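Long-range contacts in SM80.1 Vicilin (Solanum melongena, PDB 5VF5), which is a 7S vicilin with two cupin domains that probably serves as a seed storage protein and carries a bound copper ion: residues E55-L63 against Q176-A184; G78-E86 against L103-R114. All blocks are in the same frame, centred on the assembly; numbering follows the deposited sequence. Where two conformers were deposited one is given.

Interaction 1: E55-L63 against Q176-A184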
loop_
_atom_site.group_PDB
_atom_site.type_symbol
_atom_site.label_atom_id
_atom_site.label_comp_id
_atom_site.label_asym_id
_atom_site.label_seq_id
_atom_site.Cartn_x
_atom_site.Cartn_y
_atom_site.Cartn_z
ATOM N N GLU A 55 -0.457 -9.060 8.892
ATOM C CA GLU A 55 -0.520 -10.471 8.545
ATOM C C GLU A 55 -1.223 -11.208 9.668
ATOM O O GLU A 55 -0.860 -11.038 10.837
ATOM C CB GLU A 55 0.882 -11.052 8.467
ATOM C CG GLU A 55 1.728 -10.486 7.398
ATOM C CD GLU A 55 3.099 -11.146 7.332
ATOM O OE1 GLU A 55 3.592 -11.741 8.334
ATOM O OE2 GLU A 55 3.717 -10.995 6.272
ATOM N N LEU A 56 -2.273 -11.955 9.336
ATOM C CA LEU A 56 -2.957 -12.811 10.307
ATOM C C LEU A 56 -2.782 -14.262 9.828
ATOM O O LEU A 56 -3.180 -14.614 8.716
ATOM C CB LEU A 56 -4.458 -12.471 10.445
ATOM C CG LEU A 56 -4.817 -11.511 11.589
ATOM C CD1 LEU A 56 -4.215 -10.151 11.351
ATOM C CD2 LEU A 56 -6.323 -11.414 11.808
ATOM N N GLU A 57 -2.279 -15.098 10.715
ATOM C CA GLU A 57 -2.300 -16.546 10.482
ATOM C C GLU A 57 -3.727 -17.062 10.416
ATOM O O GLU A 57 -4.666 -16.402 10.853
ATOM C CB GLU A 57 -1.567 -17.233 11.631
ATOM C CG GLU A 57 -0.058 -16.959 11.720
ATOM C CD GLU A 57 0.793 -17.674 10.701
ATOM O OE1 GLU A 57 0.255 -18.435 9.879
ATOM O OE2 GLU A 57 2.025 -17.455 10.741
ATOM N N PRO A 58 -3.914 -18.259 9.848
ATOM C CA PRO A 58 -5.246 -18.857 9.922
ATOM C C PRO A 58 -5.804 -18.899 11.359
ATOM O O PRO A 58 -5.058 -19.023 12.326
ATOM C CB PRO A 58 -5.019 -20.287 9.411
ATOM C CG PRO A 58 -3.680 -20.334 8.883
ATOM C CD PRO A 58 -2.939 -19.103 9.156
ATOM N N GLN A 59 -7.113 -18.755 11.468
ATOM C CA GLN A 59 -7.849 -18.922 12.760
ATOM C C GLN A 59 -7.226 -18.003 13.816
ATOM O O GLN A 59 -6.815 -18.450 14.891
ATOM C CB GLN A 59 -7.867 -20.387 13.213
ATOM C CG GLN A 59 -8.555 -21.297 12.229
ATOM C CD GLN A 59 -8.486 -22.771 12.587
ATOM O OE1 GLN A 59 -7.667 -23.208 13.409
ATOM N NE2 GLN A 59 -9.319 -23.554 11.919
ATOM N N SER A 60 -7.158 -16.713 13.483
ATOM C CA SER A 60 -6.515 -15.732 14.345
ATOM C C SER A 60 -7.363 -14.464 14.478
ATOM O O SER A 60 -8.259 -14.189 13.664
ATOM C CB SER A 60 -5.119 -15.422 13.823
ATOM O OG SER A 60 -5.211 -14.567 12.757
ATOM N N PHE A 61 -7.086 -13.716 15.541
ATOM C CA PHE A 61 -7.868 -12.545 15.952
ATOM C C PHE A 61 -6.914 -11.451 16.411
ATOM O O PHE A 61 -6.115 -11.681 17.305
ATOM C CB PHE A 61 -8.802 -12.934 17.094
ATOM C CG PHE A 61 -9.593 -11.800 17.689
ATOM C CD1 PHE A 61 -10.694 -11.300 17.029
ATOM C CD2 PHE A 61 -9.260 -11.265 18.905
ATOM C CE1 PHE A 61 -11.409 -10.289 17.572
ATOM C CE2 PHE A 61 -10.008 -10.248 19.466
ATOM C CZ PHE A 61 -11.094 -9.787 18.802
ATOM N N MET A 62 -7.008 -10.271 15.805
ATOM C CA MET A 62 -6.273 -9.082 16.245
ATOM C C MET A 62 -7.159 -8.257 17.175
ATOM O O MET A 62 -8.283 -7.875 16.798
ATOM C CB MET A 62 -5.761 -8.228 15.095
ATOM C CG MET A 62 -4.953 -7.033 15.593
ATOM S SD MET A 62 -4.320 -6.100 14.215
ATOM C CE MET A 62 -3.196 -4.972 15.082
ATOM N N LEU A 63 -6.643 -7.948 18.352
ATOM C CA LEU A 63 -7.395 -7.311 19.416
ATOM C C LEU A 63 -7.839 -5.882 19.054
ATOM O O LEU A 63 -7.142 -5.181 18.338
ATOM C CB LEU A 63 -6.528 -7.189 20.670
ATOM C CG LEU A 63 -6.561 -8.338 21.636
ATOM C CD1 LEU A 63 -6.500 -9.701 21.068
ATOM C CD2 LEU A 63 -5.653 -8.148 22.808
ATOM N N GLN A 176 -5.209 -10.254 30.241
ATOM C CA GLN A 176 -4.654 -10.537 28.917
ATOM C C GLN A 176 -3.151 -10.423 28.904
ATOM O O GLN A 176 -2.614 -9.348 29.156
ATOM C CB GLN A 176 -5.269 -9.575 27.871
ATOM C CG GLN A 176 -4.823 -9.837 26.431
ATOM C CD GLN A 176 -5.189 -11.211 25.963
ATOM O OE1 GLN A 176 -4.426 -12.160 26.132
ATOM N NE2 GLN A 176 -6.393 -11.347 25.417
ATOM N N LYS A 177 -2.523 -11.545 28.557
ATOM C CA LYS A 177 -1.076 -11.656 28.512
ATOM C C LYS A 177 -0.539 -12.257 27.196
ATOM O O LYS A 177 0.661 -12.344 27.024
ATOM C CB LYS A 177 -0.587 -12.548 29.663
ATOM C CG LYS A 177 -1.022 -12.080 31.047
ATOM C CD LYS A 177 -0.540 -13.011 32.154
ATOM C CE LYS A 177 -0.908 -12.458 33.526
ATOM N NZ LYS A 177 -2.362 -12.197 33.706
ATOM N N GLN A 178 -1.428 -12.616 26.289
ATOM C CA GLN A 178 -1.111 -13.431 25.125
ATOM C C GLN A 178 -0.651 -12.620 23.908
ATOM O O GLN A 178 -0.185 -13.202 22.958
ATOM C CB GLN A 178 -2.327 -14.275 24.734
ATOM C CG GLN A 178 -2.912 -15.127 25.848
ATOM C CD GLN A 178 -4.283 -15.674 25.483
ATOM O OE1 GLN A 178 -4.363 -16.830 25.100
ATOM N NE2 GLN A 178 -5.382 -14.808 25.527
ATOM N N GLY A 179 -0.821 -11.295 23.934
ATOM C CA GLY A 179 -0.381 -10.431 22.863
ATOM C C GLY A 179 -1.485 -10.021 21.908
ATOM O O GLY A 179 -2.653 -10.311 22.140
ATOM N N ALA A 180 -1.100 -9.282 20.864
ATOM C CA ALA A 180 -2.078 -8.501 20.095
ATOM C C ALA A 180 -2.813 -9.296 19.017
ATOM O O ALA A 180 -3.839 -8.840 18.523
ATOM C CB ALA A 180 -1.386 -7.318 19.435
ATOM N N ILE A 181 -2.250 -10.417 18.568
ATOM C CA ILE A 181 -2.873 -11.281 17.583
ATOM C C ILE A 181 -2.776 -12.708 18.085
ATOM O O ILE A 181 -1.662 -13.242 18.298
ATOM C CB ILE A 181 -2.251 -11.180 16.163
ATOM C CG1 ILE A 181 -2.087 -9.703 15.724
ATOM C CG2 ILE A 181 -3.096 -11.969 15.180
ATOM C CD1 ILE A 181 -1.331 -9.527 14.414
ATOM N N ILE A 182 -3.933 -13.308 18.335
ATOM C CA ILE A 182 -4.029 -14.538 19.103
ATOM C C ILE A 182 -4.919 -15.544 18.387
ATOM O O ILE A 182 -5.605 -15.229 17.372
ATOM C CB ILE A 182 -4.546 -14.240 20.536
ATOM C CG1 ILE A 182 -5.972 -13.704 20.526
ATOM C CG2 ILE A 182 -3.587 -13.360 21.304
ATOM C CD1 ILE A 182 -6.600 -13.578 21.907
ATOM N N LYS A 183 -4.976 -16.754 18.933
ATOM C CA LYS A 183 -5.858 -17.768 18.376
ATOM C C LYS A 183 -7.322 -17.378 18.533
ATOM O O LYS A 183 -7.709 -16.909 19.564
ATOM C CB LYS A 183 -5.599 -19.103 19.086
ATOM C CG LYS A 183 -6.379 -20.264 18.540
ATOM C CD LYS A 183 -5.947 -21.499 19.284
ATOM C CE LYS A 183 -6.016 -22.786 18.453
ATOM N NZ LYS A 183 -5.080 -23.766 18.911
ATOM N N ALA A 184 -8.171 -17.809 17.597
ATOM C CA ALA A 184 -9.634 -17.715 17.763
ATOM C C ALA A 184 -10.315 -19.086 17.530
ATOM O O ALA A 184 -9.925 -19.810 16.624
ATOM C CB ALA A 184 -10.184 -16.698 16.782
#

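Interaction 2: G78-E86 against L103-R114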
loop_
_atom_site.group_PDB
_atom_site.type_symbol
_atom_site.label_atom_id
_atom_site.label_comp_id
_atom_site.label_asym_id
_atom_site.label_seq_id
_atom_site.Cartn_x
_atom_site.Cartn_y
_atom_site.Cartn_z
ATOM N N GLY A 78 -5.721 -13.704 0.839
ATOM C CA GLY A 78 -6.613 -14.294 1.810
ATOM C C GLY A 78 -7.924 -13.593 2.039
ATOM O O GLY A 78 -8.376 -12.771 1.211
ATOM N N GLN A 79 -8.521 -13.916 3.179
ATOM C CA GLN A 79 -9.839 -13.414 3.528
ATOM C C GLN A 79 -9.846 -13.129 5.021
ATOM O O GLN A 79 -9.241 -13.876 5.813
ATOM C CB GLN A 79 -10.934 -14.450 3.212
ATOM C CG GLN A 79 -11.048 -14.832 1.740
ATOM C CD GLN A 79 -12.319 -15.590 1.406
ATOM O OE1 GLN A 79 -12.785 -16.405 2.193
ATOM N NE2 GLN A 79 -12.884 -15.334 0.221
ATOM N N GLY A 80 -10.521 -12.067 5.407
ATOM C CA GLY A 80 -10.562 -11.668 6.828
ATOM C C GLY A 80 -11.735 -10.771 7.087
ATOM O O GLY A 80 -12.197 -10.082 6.169
ATOM N N THR A 81 -12.202 -10.758 8.331
ATOM C CA THR A 81 -13.318 -9.946 8.683
ATOM C C THR A 81 -12.820 -8.766 9.509
ATOM O O THR A 81 -12.100 -8.981 10.474
ATOM C CB THR A 81 -14.344 -10.770 9.478
ATOM O OG1 THR A 81 -14.771 -11.845 8.631
ATOM C CG2 THR A 81 -15.527 -9.877 9.887
ATOM N N ILE A 82 -13.191 -7.556 9.106
ATOM C CA ILE A 82 -12.916 -6.354 9.881
ATOM C C ILE A 82 -14.178 -5.932 10.589
ATOM O O ILE A 82 -15.245 -5.842 9.988
ATOM C CB ILE A 82 -12.336 -5.198 9.042
ATOM C CG1 ILE A 82 -11.873 -4.073 9.959
ATOM C CG2 ILE A 82 -13.325 -4.697 7.971
ATOM C CD1 ILE A 82 -11.040 -3.043 9.277
ATOM N N SER A 83 -14.079 -5.648 11.866
ATOM C CA SER A 83 -15.147 -5.115 12.656
ATOM C C SER A 83 -14.780 -3.723 13.145
ATOM O O SER A 83 -13.720 -3.554 13.744
ATOM C CB SER A 83 -15.477 -6.053 13.812
ATOM O OG SER A 83 -15.798 -7.359 13.338
ATOM N N ILE A 84 -15.634 -2.737 12.923
ATOM C CA ILE A 84 -15.374 -1.342 13.212
ATOM C C ILE A 84 -16.412 -0.861 14.231
ATOM O O ILE A 84 -17.619 -0.910 13.966
ATOM C CB ILE A 84 -15.460 -0.490 11.942
ATOM C CG1 ILE A 84 -14.636 -1.110 10.835
ATOM C CG2 ILE A 84 -15.067 0.944 12.243
ATOM C CD1 ILE A 84 -14.805 -0.486 9.470
ATOM N N ALA A 85 -15.960 -0.383 15.363
ATOM C CA ALA A 85 -16.778 0.091 16.471
ATOM C C ALA A 85 -16.616 1.603 16.613
ATOM O O ALA A 85 -15.552 2.092 16.916
ATOM C CB ALA A 85 -16.430 -0.610 17.750
ATOM N N GLU A 86 -17.636 2.355 16.324
ATOM C CA GLU A 86 -17.629 3.779 16.567
ATOM C C GLU A 86 -18.496 4.038 17.796
ATOM O O GLU A 86 -18.991 3.104 18.423
ATOM C CB GLU A 86 -18.074 4.536 15.305
ATOM C CG GLU A 86 -16.811 4.812 14.443
ATOM C CD GLU A 86 -16.963 4.890 12.947
ATOM O OE1 GLU A 86 -17.898 4.280 12.360
ATOM O OE2 GLU A 86 -16.080 5.563 12.343
ATOM N N LEU A 103 -10.503 3.582 6.135
ATOM C CA LEU A 103 -10.796 3.525 7.561
ATOM C C LEU A 103 -10.490 4.898 8.176
ATOM O O LEU A 103 -9.311 5.379 8.206
ATOM C CB LEU A 103 -9.885 2.476 8.210
ATOM C CG LEU A 103 -10.195 2.125 9.641
ATOM C CD1 LEU A 103 -11.541 1.415 9.772
ATOM C CD2 LEU A 103 -9.038 1.270 10.185
ATOM N N HIS A 104 -11.501 5.518 8.721
ATOM C CA HIS A 104 -11.329 6.796 9.372
ATOM C C HIS A 104 -10.404 6.659 10.580
ATOM O O HIS A 104 -10.450 5.686 11.337
ATOM C CB HIS A 104 -12.704 7.357 9.837
ATOM C CG HIS A 104 -13.551 7.858 8.728
ATOM N ND1 HIS A 104 -13.360 9.091 8.147
ATOM C CD2 HIS A 104 -14.608 7.292 8.093
ATOM C CE1 HIS A 104 -14.267 9.266 7.196
ATOM N NE2 HIS A 104 -15.033 8.188 7.139
ATOM N N GLY A 105 -9.585 7.663 10.776
ATOM C CA GLY A 105 -8.749 7.724 11.953
ATOM C C GLY A 105 -9.576 7.621 13.206
ATOM O O GLY A 105 -10.708 8.101 13.258
ATOM N N GLY A 106 -9.059 6.929 14.210
ATOM C CA GLY A 106 -9.807 6.776 15.442
ATOM C C GLY A 106 -10.893 5.749 15.487
ATOM O O GLY A 106 -11.592 5.603 16.493
ATOM N N SER A 107 -11.034 4.981 14.402
ATOM C CA SER A 107 -11.997 3.910 14.402
ATOM C C SER A 107 -11.381 2.728 15.158
ATOM O O SER A 107 -10.280 2.271 14.839
ATOM C CB SER A 107 -12.298 3.491 12.970
ATOM O OG SER A 107 -12.937 4.535 12.279
ATOM N N THR A 108 -12.107 2.222 16.148
ATOM C CA THR A 108 -11.702 0.992 16.861
ATOM C C THR A 108 -12.008 -0.217 16.019
ATOM O O THR A 108 -13.188 -0.435 15.635
ATOM C CB THR A 108 -12.374 0.891 18.236
ATOM O OG1 THR A 108 -11.974 2.000 19.038
ATOM C CG2 THR A 108 -12.027 -0.387 18.944
ATOM N N ILE A 109 -10.987 -0.952 15.660
ATOM C CA ILE A 109 -11.135 -2.105 14.825
ATOM C C ILE A 109 -10.592 -3.375 15.472
ATOM O O ILE A 109 -9.670 -3.336 16.297
ATOM C CB ILE A 109 -10.483 -1.931 13.453
ATOM C CG1 ILE A 109 -8.977 -1.911 13.525
ATOM C CG2 ILE A 109 -11.024 -0.710 12.726
ATOM C CD1 ILE A 109 -8.313 -2.124 12.186
ATOM N N HIS A 110 -11.172 -4.505 15.072
ATOM C CA HIS A 110 -10.582 -5.796 15.285
ATOM C C HIS A 110 -10.641 -6.606 14.014
ATOM O O HIS A 110 -11.477 -6.301 13.115
ATOM C CB HIS A 110 -11.133 -6.509 16.546
ATOM C CG HIS A 110 -12.602 -6.776 16.551
ATOM N ND1 HIS A 110 -13.140 -7.866 15.916
ATOM C CD2 HIS A 110 -13.611 -6.177 17.218
ATOM C CE1 HIS A 110 -14.440 -7.905 16.168
ATOM N NE2 HIS A 110 -14.755 -6.897 16.957
ATOM N N LEU A 111 -9.764 -7.602 13.893
ATOM C CA LEU A 111 -9.654 -8.388 12.655
ATOM C C LEU A 111 -9.700 -9.862 12.990
ATOM O O LEU A 111 -9.162 -10.280 14.021
ATOM C CB LEU A 111 -8.336 -8.088 11.948
ATOM C CG LEU A 111 -8.095 -6.681 11.407
ATOM C CD1 LEU A 111 -6.656 -6.543 10.945
ATOM C CD2 LEU A 111 -9.045 -6.340 10.279
ATOM N N LEU A 112 -10.304 -10.626 12.085
ATOM C CA LEU A 112 -10.449 -12.058 12.248
ATOM C C LEU A 112 -10.105 -12.756 10.947
ATOM O O LEU A 112 -10.697 -12.445 9.909
ATOM C CB LEU A 112 -11.911 -12.374 12.623
ATOM C CG LEU A 112 -12.329 -13.828 12.733
ATOM C CD1 LEU A 112 -11.569 -14.474 13.883
ATOM C CD2 LEU A 112 -13.835 -13.898 12.916
ATOM N N ASN A 113 -9.218 -13.734 10.999
ATOM C CA ASN A 113 -8.984 -14.609 9.864
ATOM C C ASN A 113 -9.656 -15.928 10.255
ATOM O O ASN A 113 -9.162 -16.628 11.119
ATOM C CB ASN A 113 -7.489 -14.794 9.597
ATOM C CG ASN A 113 -7.211 -15.707 8.392
ATOM O OD1 ASN A 113 -8.156 -16.181 7.745
ATOM N ND2 ASN A 113 -5.932 -15.923 8.068
ATOM N N ARG A 114 -10.764 -16.240 9.568
ATOM C CA ARG A 114 -11.581 -17.406 9.833
ATOM C C ARG A 114 -11.079 -18.625 9.086
ATOM O O ARG A 114 -11.555 -19.732 9.334
ATOM C CB ARG A 114 -13.041 -17.151 9.362
ATOM C CG ARG A 114 -13.558 -15.727 9.568
ATOM C CD ARG A 114 -15.027 -15.600 9.182
ATOM N NE ARG A 114 -15.241 -15.424 7.730
ATOM C CZ ARG A 114 -16.437 -15.262 7.179
ATOM N NH1 ARG A 114 -17.540 -15.250 7.942
ATOM N NH2 ARG A 114 -16.546 -15.099 5.867
HETATM O O HOH W 1 -7.447 -16.095 4.848
HETATM O O HOH W 2 -11.344 -15.273 7.084
HETATM O O HOH W 3 -13.492 -13.578 6.728
HETATM O O HOH W 4 -13.980 3.743 17.818
#

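Interaction 1: E55-L63 against Q176-A184
I181 uses different branches to meet M62 and L56 on the tightly packed side. Its CG1 lies 3.9 Å from M62 CG, while its CG2, anti to the backbone N, reaches L56 CG at 4.0 Å. L56, M62 and I181 are all buried, and L111 of strand 108-113 also touches L56 and M62. F61 and I182 form a hydrogen-bonded pair: F61 N to I182 O is short, 2.8 Å, but bent at hydrogen (145°), and the return bond from I182 N to F61 O is straighter (165°). L63 N to A180 O adds the next rung. Strand 181-183 is the outermost strand, within this chain, of an antiparallel sheet in the N-terminal cupin domain. At the far end Q59 and S60 both face N113 in a G1 beta bulge, with Q59 in the left-handed backbone region. A184 N approaches Q59 O from above its carbonyl plane, at 3.1 Å. The other face is more open to solvent, with F61 and I182 partly exposed. The F61 ring leads away from strand 181-183 towards H110 and I192, leaving I182 CG1 at its edge, 4.4 Å from F61 CD2. L63 is the buried part of this side; its side chain and that of I182 meet at about a right angle, CD1 to CD1 4.0 Å. K183 is exposed, its first bond turned away from strand 60-63.

Interaction 2: G78-E86 against L103-R114
S83 sits over one face of the H110 imidazole: its CB is 3.4 Å from the ring centroid and 24° off the normal, a CH-pi contact displaced towards the ring's rim. For H110, chi1 of 60° places CG between the backbone N and the carbonyl carbon and brings the ring in towards the neighbouring strand. Further along this face, T81 OG1 lies 3.7 Å from R114 NE, over the guanidinium plane; water 3 donates to T81 OG1 and accepts a weak bond from R114 NE. On the reverse, apolar face I82 CG1 touches L111 CD2 at 3.6 Å, the two chains alongside each other with their ends in the same direction, as for I84 and I109. The I84 and L103 side chains run past one another from opposite directions, CD1 to CD1 3.8 Å. Strands 79-85 and 108-113 are antiparallel neighbours in a sheet of the N-terminal cupin beta-barrel, and five backbone bonds join them, among them A85 N to T108 O at 2.8 Å and S83 N to H110 O, nearly straight at 175°.

Next outward come the groups that hold the ends. The type II turn from H104 to S107 is fastened at H104 O, which accepts S107 N and S107 OG from the same face of its plane, and S107 CB packs on I84 CG2. E86 forms a salt bridge with R206. At the opposite end water 1 accepts from Q79 N and can donate to N113 OD1, which also accepts from D115 N. N113 ND2 is tied to E118 O and L56 O, R114 NH1 to S193 OG, and T81 OG1 to N94 OD1. I192 of helix 186-192 and the F61 ring both touch H110.

Overall arrangement
Both contacts belong to one antiparallel sheet, running 90-96, 79-85, 108-113, 60-65, 181-183, and their centres are 13 Å apart. The seam between them is the pairing of strands 60-65 and 108-113, where M62 N lies 2.8 Å from L111 O and N113 N lies 2.9 Å from S60 O, both probable hydrogen bonds. Interaction 2 is nested in the chain loop that interaction 1 closes. Interaction 1 lies nearer the sodium ion bound by A25 and G28: the E55 side chain, salt-bridged to R31, is about 7 Å from it, and that of N113 about 13 Å. The copper site of C281, H283 and H325 lies in the other cupin domain.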